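Local coordinates for protein D-aminoacyl-tRNA deacylase 1 (Homo sapiens, PDB 2OKV) that removes D-amino acids, and glycine mischarged onto tRNA(Ala), from aminoacyl-tRNAs as a homodimeric editing enzyme, and may also take part in DNA replication, at residues S12-G16 with A129-H134; Q19-I23 with K123-F127; G32-E36 with H94-P98; Q71-C76 with Y117-K123. All coordinates share one frame; numbering follows the deposited sequence.

Contact 1. Residues S12-G16 with A129-H134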
# COMPACT_ATOMS: atom_id res chain seq x y z
N SER B 12 3.27 -13.47 0.06
CA SER B 12 4.04 -14.27 -0.90
C SER B 12 4.01 -13.64 -2.28
O SER B 12 3.19 -12.77 -2.56
CB SER B 12 3.50 -15.70 -0.98
OG SER B 12 2.14 -15.69 -1.36
N VAL B 13 4.95 -14.07 -3.11
CA VAL B 13 5.04 -13.62 -4.48
C VAL B 13 4.96 -14.84 -5.36
O VAL B 13 5.67 -15.84 -5.13
CB VAL B 13 6.37 -12.86 -4.73
CG1 VAL B 13 6.61 -12.61 -6.23
CG2 VAL B 13 6.40 -11.56 -3.93
N THR B 14 4.08 -14.75 -6.36
CA THR B 14 3.96 -15.74 -7.43
C THR B 14 4.29 -15.08 -8.78
O THR B 14 3.99 -13.90 -8.99
CB THR B 14 2.52 -16.30 -7.47
OG1 THR B 14 2.31 -17.15 -6.33
CG2 THR B 14 2.31 -17.12 -8.66
N VAL B 15 4.90 -15.84 -9.69
CA VAL B 15 5.09 -15.43 -11.08
C VAL B 15 4.53 -16.56 -11.95
O VAL B 15 5.09 -17.65 -11.98
CB VAL B 15 6.58 -15.17 -11.41
CG1 VAL B 15 6.83 -15.02 -12.94
CG2 VAL B 15 7.10 -13.97 -10.64
N GLY B 16 3.39 -16.31 -12.59
CA GLY B 16 2.72 -17.30 -13.44
C GLY B 16 2.18 -18.49 -12.68
O GLY B 16 2.02 -19.57 -13.24
N ALA B 129 9.65 -8.96 -13.21
CA ALA B 129 8.61 -9.91 -13.59
C ALA B 129 7.21 -9.41 -13.30
O ALA B 129 7.01 -8.54 -12.48
CB ALA B 129 8.85 -11.25 -12.89
N TYR B 130 6.25 -9.99 -13.99
CA TYR B 130 4.85 -9.73 -13.70
C TYR B 130 4.45 -10.66 -12.56
O TYR B 130 4.31 -11.87 -12.74
CB TYR B 130 4.01 -9.94 -14.96
CG TYR B 130 2.53 -9.76 -14.81
CD1 TYR B 130 1.99 -8.90 -13.84
CD2 TYR B 130 1.65 -10.41 -15.67
CE1 TYR B 130 0.62 -8.73 -13.72
CE2 TYR B 130 0.26 -10.24 -15.55
CZ TYR B 130 -0.23 -9.39 -14.58
OH TYR B 130 -1.59 -9.23 -14.46
N MET B 131 4.28 -10.06 -11.38
CA MET B 131 4.08 -10.81 -10.16
C MET B 131 2.67 -10.65 -9.66
O MET B 131 2.02 -9.63 -9.91
CB MET B 131 5.00 -10.28 -9.05
CG MET B 131 6.48 -10.45 -9.29
SD MET B 131 7.45 -9.54 -8.10
CE MET B 131 7.81 -8.03 -9.00
N GLN B 132 2.22 -11.64 -8.90
CA GLN B 132 1.12 -11.48 -7.98
C GLN B 132 1.72 -11.46 -6.60
O GLN B 132 2.40 -12.40 -6.21
CB GLN B 132 0.13 -12.64 -8.09
CG GLN B 132 -0.44 -12.82 -9.50
CD GLN B 132 -1.31 -11.65 -9.92
OE1 GLN B 132 -2.24 -11.29 -9.21
NE2 GLN B 132 -0.99 -11.05 -11.05
N VAL B 133 1.50 -10.36 -5.87
CA VAL B 133 1.99 -10.24 -4.53
C VAL B 133 0.79 -10.43 -3.62
O VAL B 133 -0.10 -9.58 -3.56
CB VAL B 133 2.68 -8.86 -4.31
CG1 VAL B 133 3.40 -8.83 -2.95
CG2 VAL B 133 3.69 -8.60 -5.48
N HIS B 134 0.75 -11.59 -2.96
CA HIS B 134 -0.34 -11.94 -2.06
C HIS B 134 -0.02 -11.33 -0.71
O HIS B 134 0.98 -11.65 -0.10
CB HIS B 134 -0.49 -13.47 -1.95
CG HIS B 134 -0.89 -14.14 -3.24
ND1 HIS B 134 -0.04 -14.26 -4.32
CD2 HIS B 134 -2.05 -14.72 -3.61
CE1 HIS B 134 -0.67 -14.89 -5.30
NE2 HIS B 134 -1.89 -15.19 -4.89
O HOH W 1 2.14 -13.75 -12.07
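S12-G16 and A129-H134 form an antiparallel strand pair in the three-stranded sheet, where strand 131-137 lies beside 10-15 and is outermost in this chain. S12 and H134 make a hydrogen-bonded pair: S12 N to H134 O is 2.9 Å and H134 N to S12 O is 2.7 Å. T14 and Q132 make the next one, and its T14 N to Q132 O bond is nearly straight at the hydrogen, 173°. V13 and V133 sit between them as a non-hydrogen-bonded pair. Past the last bridge a water joins the two segments, taking a bond from G16 N and giving one to Y130 O.

One face is apolar. V13 CG1 lies 3.7 Å from M131 SD, and V13 CG2 runs beside V133 CG1. V15 CG2, anti to its carbonyl carbon, reaches both M131 CG at 3.8 Å and A129 CB at 3.9 Å. The other face carries S12, T14, Q132 and H134. S12 OG packs on H134 CB at 3.5 Å, and T14 OG1 approaches H134 CE1 obliquely. The amide of Q132 turns away to Q136 and D138 of the second subunit.

Residues 131-134 also pair antiparallel with a strand of that subunit, and M131 packs on its P140. This is a sheet continued across a dimer interface, beside the second subunit's Gly-cisPro motif, which probably helps the DTD family reject L-amino acids.

Contact 2. Residues Q19-I23 with K123-F127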
# COMPACT_ATOMS: atom_id res chain seq x y z
N GLN B 19 5.33 -20.16 -7.10
CA GLN B 19 5.63 -19.43 -5.86
C GLN B 19 7.11 -19.16 -5.83
O GLN B 19 7.91 -20.10 -5.90
CB GLN B 19 5.21 -20.20 -4.61
CG GLN B 19 5.58 -19.42 -3.33
CD GLN B 19 4.86 -19.90 -2.09
OE1 GLN B 19 3.63 -19.80 -1.98
NE2 GLN B 19 5.62 -20.41 -1.12
N ILE B 20 7.46 -17.87 -5.77
CA ILE B 20 8.86 -17.40 -5.75
C ILE B 20 9.38 -17.26 -4.30
O ILE B 20 10.50 -17.66 -3.98
CB ILE B 20 8.98 -15.99 -6.44
CG1 ILE B 20 8.56 -16.05 -7.93
CG2 ILE B 20 10.38 -15.41 -6.29
CD1 ILE B 20 9.27 -17.09 -8.79
N SER B 21 8.57 -16.66 -3.43
CA SER B 21 8.97 -16.48 -2.05
C SER B 21 7.73 -16.34 -1.19
O SER B 21 6.64 -16.07 -1.71
CB SER B 21 9.88 -15.26 -1.92
OG SER B 21 9.20 -14.08 -2.31
N ALA B 22 7.90 -16.51 0.11
CA ALA B 22 6.80 -16.42 1.05
C ALA B 22 7.35 -16.11 2.43
O ALA B 22 8.43 -16.61 2.79
CB ALA B 22 6.03 -17.73 1.09
N ILE B 23 6.61 -15.29 3.18
CA ILE B 23 6.94 -15.01 4.58
C ILE B 23 5.73 -15.27 5.47
O ILE B 23 4.59 -15.30 4.99
CB ILE B 23 7.47 -13.54 4.82
CG1 ILE B 23 6.42 -12.48 4.44
CG2 ILE B 23 8.80 -13.29 4.10
CD1 ILE B 23 6.60 -11.15 5.19
N LYS B 123 13.09 -11.64 2.24
CA LYS B 123 12.67 -12.24 0.97
C LYS B 123 12.36 -11.17 -0.08
O LYS B 123 12.01 -10.03 0.25
CB LYS B 123 11.43 -13.13 1.19
CG LYS B 123 11.70 -14.55 1.70
CD LYS B 123 12.17 -14.59 3.16
CE LYS B 123 12.54 -16.01 3.61
NZ LYS B 123 11.29 -16.81 3.87
N ASP B 124 12.46 -11.57 -1.34
CA ASP B 124 12.33 -10.65 -2.46
C ASP B 124 11.28 -11.18 -3.44
O ASP B 124 11.00 -12.39 -3.48
CB ASP B 124 13.71 -10.53 -3.14
CG ASP B 124 13.74 -9.48 -4.26
OD1 ASP B 124 12.88 -8.57 -4.32
OD2 ASP B 124 14.67 -9.58 -5.08
N GLY B 125 10.74 -10.28 -4.25
CA GLY B 125 10.02 -10.69 -5.44
C GLY B 125 11.03 -11.03 -6.52
O GLY B 125 12.17 -11.40 -6.22
N LYS B 126 10.62 -10.90 -7.78
CA LYS B 126 11.52 -11.07 -8.92
C LYS B 126 11.49 -9.77 -9.72
O LYS B 126 10.53 -9.50 -10.44
CB LYS B 126 11.11 -12.28 -9.79
CG LYS B 126 12.07 -12.56 -10.95
CD LYS B 126 11.98 -13.99 -11.55
CE LYS B 126 10.55 -14.46 -11.83
NZ LYS B 126 10.49 -15.82 -12.50
N PHE B 127 12.56 -8.98 -9.58
CA PHE B 127 12.62 -7.60 -10.11
C PHE B 127 11.94 -7.30 -11.46
O PHE B 127 11.18 -6.35 -11.57
CB PHE B 127 14.06 -7.07 -10.13
CG PHE B 127 14.15 -5.62 -10.52
CD1 PHE B 127 14.06 -4.62 -9.55
CD2 PHE B 127 14.28 -5.25 -11.86
CE1 PHE B 127 14.11 -3.28 -9.90
CE2 PHE B 127 14.34 -3.90 -12.22
CZ PHE B 127 14.25 -2.91 -11.24
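This is a side-chain-mediated contact between strand 18-23, an outer strand of the three-stranded sheet, and the end of strand 122-124, an outer strand of the five-stranded sheet. The segments run roughly antiparallel, with end-to-end directions 154° apart. They do not pair as strands: the nearest CA atoms, those of S21 and K123, are 6.4 Å apart. Two polar side chains bridge the gap.

S21 OG gives a hydrogen bond of 2.7 Å to D124 O. It comes from above the carbonyl plane, 43° out of it, and so misses the lone pairs. Its chi1 of 62° places OG between the backbone N and the carbonyl carbon, on the side of D124. The second bridge runs the other way. K123 bends at chi2 and chi4, and its NZ reaches A22 O at 3.1 Å. That ammonium group also pairs with E73, so it ties strand 18-23 to strand 73-78 as well.

I20 and S21 together sit across from V13 of strand 10-15, a classic beta bulge. Both residues also point toward 123-127, and I20 CG2 comes within 4.2 Å of D124 O.

The rest is looser packing. I23 CG2 lies against the lysine chain, 3.7 Å from K123 CD, and the two side chains lie alongside each other and point opposite ways. At the far end a methyl of I20, CD1, lies near the ammonium group of K126, 4.1 Å from NZ, with the two side chains roughly perpendicular. D124 turns its carboxylate away, and OD1 bonds Y106 OH of helix 99-116.

Contact 3. Residues G32-E36 with H94-P98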
# COMPACT_ATOMS: atom_id res chain seq x y z
N GLY B 32 9.66 2.18 -3.93
CA GLY B 32 9.73 3.08 -5.07
C GLY B 32 11.01 3.90 -5.12
O GLY B 32 11.18 4.83 -4.33
N ILE B 33 11.88 3.57 -6.07
CA ILE B 33 13.18 4.23 -6.23
C ILE B 33 13.12 5.34 -7.27
O ILE B 33 12.73 5.13 -8.42
CB ILE B 33 14.29 3.21 -6.65
CG1 ILE B 33 14.45 2.10 -5.60
CG2 ILE B 33 15.62 3.92 -6.89
CD1 ILE B 33 15.04 0.78 -6.20
N SER B 34 13.54 6.54 -6.87
CA SER B 34 13.50 7.68 -7.77
C SER B 34 14.86 7.93 -8.40
O SER B 34 15.88 7.49 -7.87
CB SER B 34 13.05 8.93 -7.02
OG SER B 34 14.16 9.75 -6.72
N LEU B 35 14.84 8.63 -9.53
CA LEU B 35 16.02 9.12 -10.23
C LEU B 35 17.06 9.81 -9.34
O LEU B 35 18.26 9.65 -9.55
CB LEU B 35 15.59 10.14 -11.30
CG LEU B 35 15.59 9.73 -12.77
CD1 LEU B 35 15.03 10.87 -13.62
CD2 LEU B 35 16.99 9.34 -13.25
N GLU B 36 16.59 10.61 -8.39
CA GLU B 36 17.49 11.40 -7.55
C GLU B 36 18.04 10.61 -6.35
O GLU B 36 18.89 11.13 -5.61
CB GLU B 36 16.83 12.71 -7.11
CG GLU B 36 17.36 13.95 -7.85
CD GLU B 36 17.18 15.24 -7.05
OE1 GLU B 36 18.13 16.06 -7.01
OE2 GLU B 36 16.09 15.43 -6.46
N HIS B 94 8.26 9.60 -14.94
CA HIS B 94 9.55 10.23 -15.25
C HIS B 94 10.47 10.40 -14.04
O HIS B 94 11.69 10.54 -14.20
CB HIS B 94 9.34 11.60 -15.92
CG HIS B 94 9.04 12.70 -14.96
ND1 HIS B 94 7.75 13.09 -14.65
CD2 HIS B 94 9.86 13.50 -14.23
CE1 HIS B 94 7.79 14.08 -13.77
NE2 HIS B 94 9.06 14.35 -13.51
N LEU B 95 9.89 10.41 -12.84
CA LEU B 95 10.66 10.57 -11.61
C LEU B 95 11.23 9.24 -11.11
O LEU B 95 12.16 9.22 -10.30
CB LEU B 95 9.82 11.23 -10.51
CG LEU B 95 10.41 12.44 -9.77
CD1 LEU B 95 11.92 12.31 -9.48
CD2 LEU B 95 10.15 13.74 -10.54
N ALA B 96 10.66 8.13 -11.58
CA ALA B 96 11.18 6.81 -11.23
C ALA B 96 12.53 6.58 -11.92
O ALA B 96 12.75 7.03 -13.05
CB ALA B 96 10.19 5.73 -11.61
N MET B 97 13.44 5.90 -11.22
CA MET B 97 14.72 5.51 -11.81
C MET B 97 14.51 4.42 -12.87
O MET B 97 13.83 3.43 -12.60
CB MET B 97 15.68 5.02 -10.71
CG MET B 97 17.12 4.75 -11.17
SD MET B 97 18.10 4.06 -9.81
CE MET B 97 18.42 5.51 -8.80
N PRO B 98 15.08 4.61 -14.08
CA PRO B 98 15.03 3.60 -15.15
C PRO B 98 15.55 2.23 -14.70
O PRO B 98 16.51 2.14 -13.92
CB PRO B 98 15.95 4.18 -16.24
CG PRO B 98 16.65 5.34 -15.63
CD PRO B 98 15.78 5.83 -14.52
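L35 N and L95 O are joined by a hydrogen bond of 2.9 Å, and M97 N gives a second one to I33 O at 3.0 Å. The second is almost straight at the hydrogen, 177°. The two bonds flank S34 and A96 and form a single backbone bridge between two loops. S34 CA also leans on L95 O, in a CA-H...O contact of 3.3 Å.

Two side chains pack beside the bridge. M97 is extended to SD and then bends at chi3 (-76°), which brings CE to 3.7 Å from I33 CG2 and 3.4 Å from S34 O. The leucine spreads its two branches: L35 CD1 touches H94 O at 3.4 Å, while CD2 packs on P98 CD at 3.9 Å.

Further out, S34 N is bonded to D37 OD2, and H94 N to D92 OD2. S34 OG receives a weak bond from E36 N. A96 packs against F80 and Q83.

P98 is the N-cap residue of helix 99-116, and I33 and M97 both pack on F105 of that helix. The bridge therefore joins the loop from strand 26-32 to helix 39-51 with the lead-in to helix 99-116.

Contact 4. Residues Q71-C76 with Y117-K123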
# COMPACT_ATOMS: atom_id res chain seq x y z
N GLN B 71 11.85 -10.35 15.57
CA GLN B 71 12.54 -11.32 14.73
C GLN B 71 11.56 -11.87 13.69
O GLN B 71 11.50 -13.07 13.44
CB GLN B 71 13.19 -12.44 15.56
CG GLN B 71 14.31 -11.97 16.50
CD GLN B 71 15.66 -11.79 15.81
OE1 GLN B 71 16.27 -10.71 15.90
NE2 GLN B 71 16.15 -12.84 15.13
N TYR B 72 10.79 -10.96 13.09
CA TYR B 72 9.82 -11.30 12.07
C TYR B 72 10.46 -11.13 10.69
O TYR B 72 11.64 -10.77 10.58
CB TYR B 72 8.54 -10.45 12.21
CG TYR B 72 7.56 -10.93 13.28
CD1 TYR B 72 6.45 -10.15 13.63
CD2 TYR B 72 7.73 -12.15 13.94
CE1 TYR B 72 5.53 -10.58 14.59
CE2 TYR B 72 6.82 -12.59 14.91
CZ TYR B 72 5.72 -11.79 15.22
OH TYR B 72 4.81 -12.22 16.18
N GLU B 73 9.70 -11.40 9.64
CA GLU B 73 10.27 -11.42 8.28
C GLU B 73 9.92 -10.16 7.50
O GLU B 73 9.05 -9.38 7.91
CB GLU B 73 9.79 -12.65 7.50
CG GLU B 73 10.42 -13.97 7.96
CD GLU B 73 9.63 -15.19 7.47
OE1 GLU B 73 10.14 -15.95 6.61
OE2 GLU B 73 8.49 -15.37 7.94
N ILE B 74 10.62 -9.95 6.39
CA ILE B 74 10.37 -8.81 5.51
C ILE B 74 10.31 -9.34 4.08
O ILE B 74 11.22 -10.02 3.64
CB ILE B 74 11.50 -7.75 5.59
CG1 ILE B 74 11.67 -7.23 7.03
CG2 ILE B 74 11.23 -6.60 4.59
CD1 ILE B 74 12.89 -6.35 7.23
N LEU B 75 9.21 -9.05 3.39
CA LEU B 75 9.12 -9.30 1.95
C LEU B 75 9.23 -7.96 1.22
O LEU B 75 8.35 -7.12 1.35
CB LEU B 75 7.79 -9.99 1.61
CG LEU B 75 7.45 -10.19 0.13
CD1 LEU B 75 8.45 -11.12 -0.52
CD2 LEU B 75 6.00 -10.71 -0.06
N CYS B 76 10.31 -7.76 0.46
CA CYS B 76 10.47 -6.52 -0.32
C CYS B 76 10.16 -6.77 -1.78
O CYS B 76 10.62 -7.77 -2.38
CB CYS B 76 11.88 -5.92 -0.24
SG CYS B 76 12.52 -5.75 1.37
N TYR B 117 20.19 -6.52 9.14
CA TYR B 117 19.28 -7.42 9.85
C TYR B 117 19.78 -8.86 9.73
O TYR B 117 20.96 -9.13 10.00
CB TYR B 117 17.86 -7.27 9.29
CG TYR B 117 16.74 -7.97 10.06
CD1 TYR B 117 16.93 -8.42 11.39
CD2 TYR B 117 15.50 -8.17 9.46
CE1 TYR B 117 15.88 -9.06 12.09
CE2 TYR B 117 14.46 -8.80 10.14
CZ TYR B 117 14.65 -9.23 11.45
OH TYR B 117 13.60 -9.85 12.09
N ARG B 118 18.91 -9.78 9.33
CA ARG B 118 19.30 -11.18 9.10
C ARG B 118 18.91 -11.57 7.67
O ARG B 118 17.75 -11.43 7.28
CB ARG B 118 18.63 -12.11 10.12
CG ARG B 118 19.00 -11.81 11.58
CD ARG B 118 18.47 -12.87 12.55
NE ARG B 118 18.81 -12.53 13.94
CZ ARG B 118 19.90 -12.95 14.58
NH1 ARG B 118 20.10 -12.58 15.85
NH2 ARG B 118 20.78 -13.74 13.98
N PRO B 119 19.88 -12.09 6.88
CA PRO B 119 19.62 -12.40 5.48
C PRO B 119 18.45 -13.37 5.28
O PRO B 119 17.65 -13.18 4.36
CB PRO B 119 20.93 -13.05 5.02
CG PRO B 119 21.96 -12.55 5.98
CD PRO B 119 21.25 -12.42 7.28
N GLU B 120 18.35 -14.37 6.14
CA GLU B 120 17.36 -15.44 5.99
C GLU B 120 15.93 -15.00 6.24
O GLU B 120 14.98 -15.69 5.86
CB GLU B 120 17.70 -16.63 6.90
CG GLU B 120 17.46 -16.39 8.40
CD GLU B 120 18.61 -15.68 9.10
OE1 GLU B 120 19.64 -15.37 8.45
OE2 GLU B 120 18.49 -15.43 10.33
N LEU B 121 15.77 -13.84 6.89
CA LEU B 121 14.45 -13.28 7.18
C LEU B 121 14.02 -12.21 6.18
O LEU B 121 12.96 -11.58 6.33
CB LEU B 121 14.44 -12.71 8.60
CG LEU B 121 14.82 -13.68 9.72
CD1 LEU B 121 14.95 -12.92 11.04
CD2 LEU B 121 13.79 -14.81 9.85
N ILE B 122 14.84 -12.01 5.16
CA ILE B 122 14.55 -11.04 4.09
C ILE B 122 14.29 -11.82 2.80
O ILE B 122 15.16 -12.56 2.34
CB ILE B 122 15.74 -10.04 3.84
CG1 ILE B 122 16.21 -9.34 5.14
CG2 ILE B 122 15.43 -9.07 2.68
CD1 ILE B 122 15.32 -8.33 5.70
N LYS B 123 13.09 -11.64 2.24
CA LYS B 123 12.67 -12.24 0.97
C LYS B 123 12.36 -11.17 -0.08
O LYS B 123 12.01 -10.03 0.25
CB LYS B 123 11.43 -13.13 1.19
CG LYS B 123 11.70 -14.55 1.70
CD LYS B 123 12.17 -14.59 3.16
CE LYS B 123 12.54 -16.01 3.61
NZ LYS B 123 11.29 -16.81 3.87
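Strands 73-76 and 122-123 pair in parallel, I74 opposite I122 and L75 opposite K123. I74 sits between two backbone bonds: its N gives a bond of 2.9 Å to L121 O, and its O receives K123 N at 2.8 Å. C76 N then bonds K123 O, also at 2.8 Å. Just before the strand 122-124 begins, residues 119-121 form a short 3-10 turn.

I74 and I122 point to the same face and lie side by side. Their CD1 atoms are 3.5 Å apart, tighter than usual for two carbons. I74 CD1 also meets Y117 CD2 at 3.9 Å. CG anti to the backbone N (chi1 -171°) carries the Y117 ring to the residue just before strand 73-78, where its hydroxyl gives a bond of 2.6 Å to Y72 O. That bond lies in the carbonyl plane, on a lone pair. L50 of helix 39-51 packs on both I74 and Y117.

The opposite face is partly charged. In the E73-K123 salt bridge, K123 NZ meets E73 OE1 nearly along its C-O axis, at 3.1 Å, while OE2 accepts a bond from G24 N. L121 CD2 packs across the E73 chain, and L75 CD1 lies close to K123 CB.

Q71 has positive phi and is the C-prime residue of a Schellman motif that ends helix 67-70. Strand 73-78, helix 99-116 and strand 122-124 together give a beta-alpha-beta crossover between parallel neighbouring strands.

In the fold
Along the chain the first segments come in the order contact 1, 2, 3, 4, and the second segments in the order 3, 4, 2, 1. Contacts 3 and 4 alternate in sequence; their centres lie about 25 Å apart, on opposite sides of the chain's centre. Contacts 1 and 2 are about 8 Å apart between centres and share the three-stranded sheet. Contact 2 adjoins contact 4, about 11 Å between centres, through K123 and strand 122-124. Contacts 1, 2 and 4 thus connect the small sheet, which continues into the second subunit, with the five-stranded sheet. Contact 3 touches none of the others and lies at the opposite end of helix 99-116 from Y117.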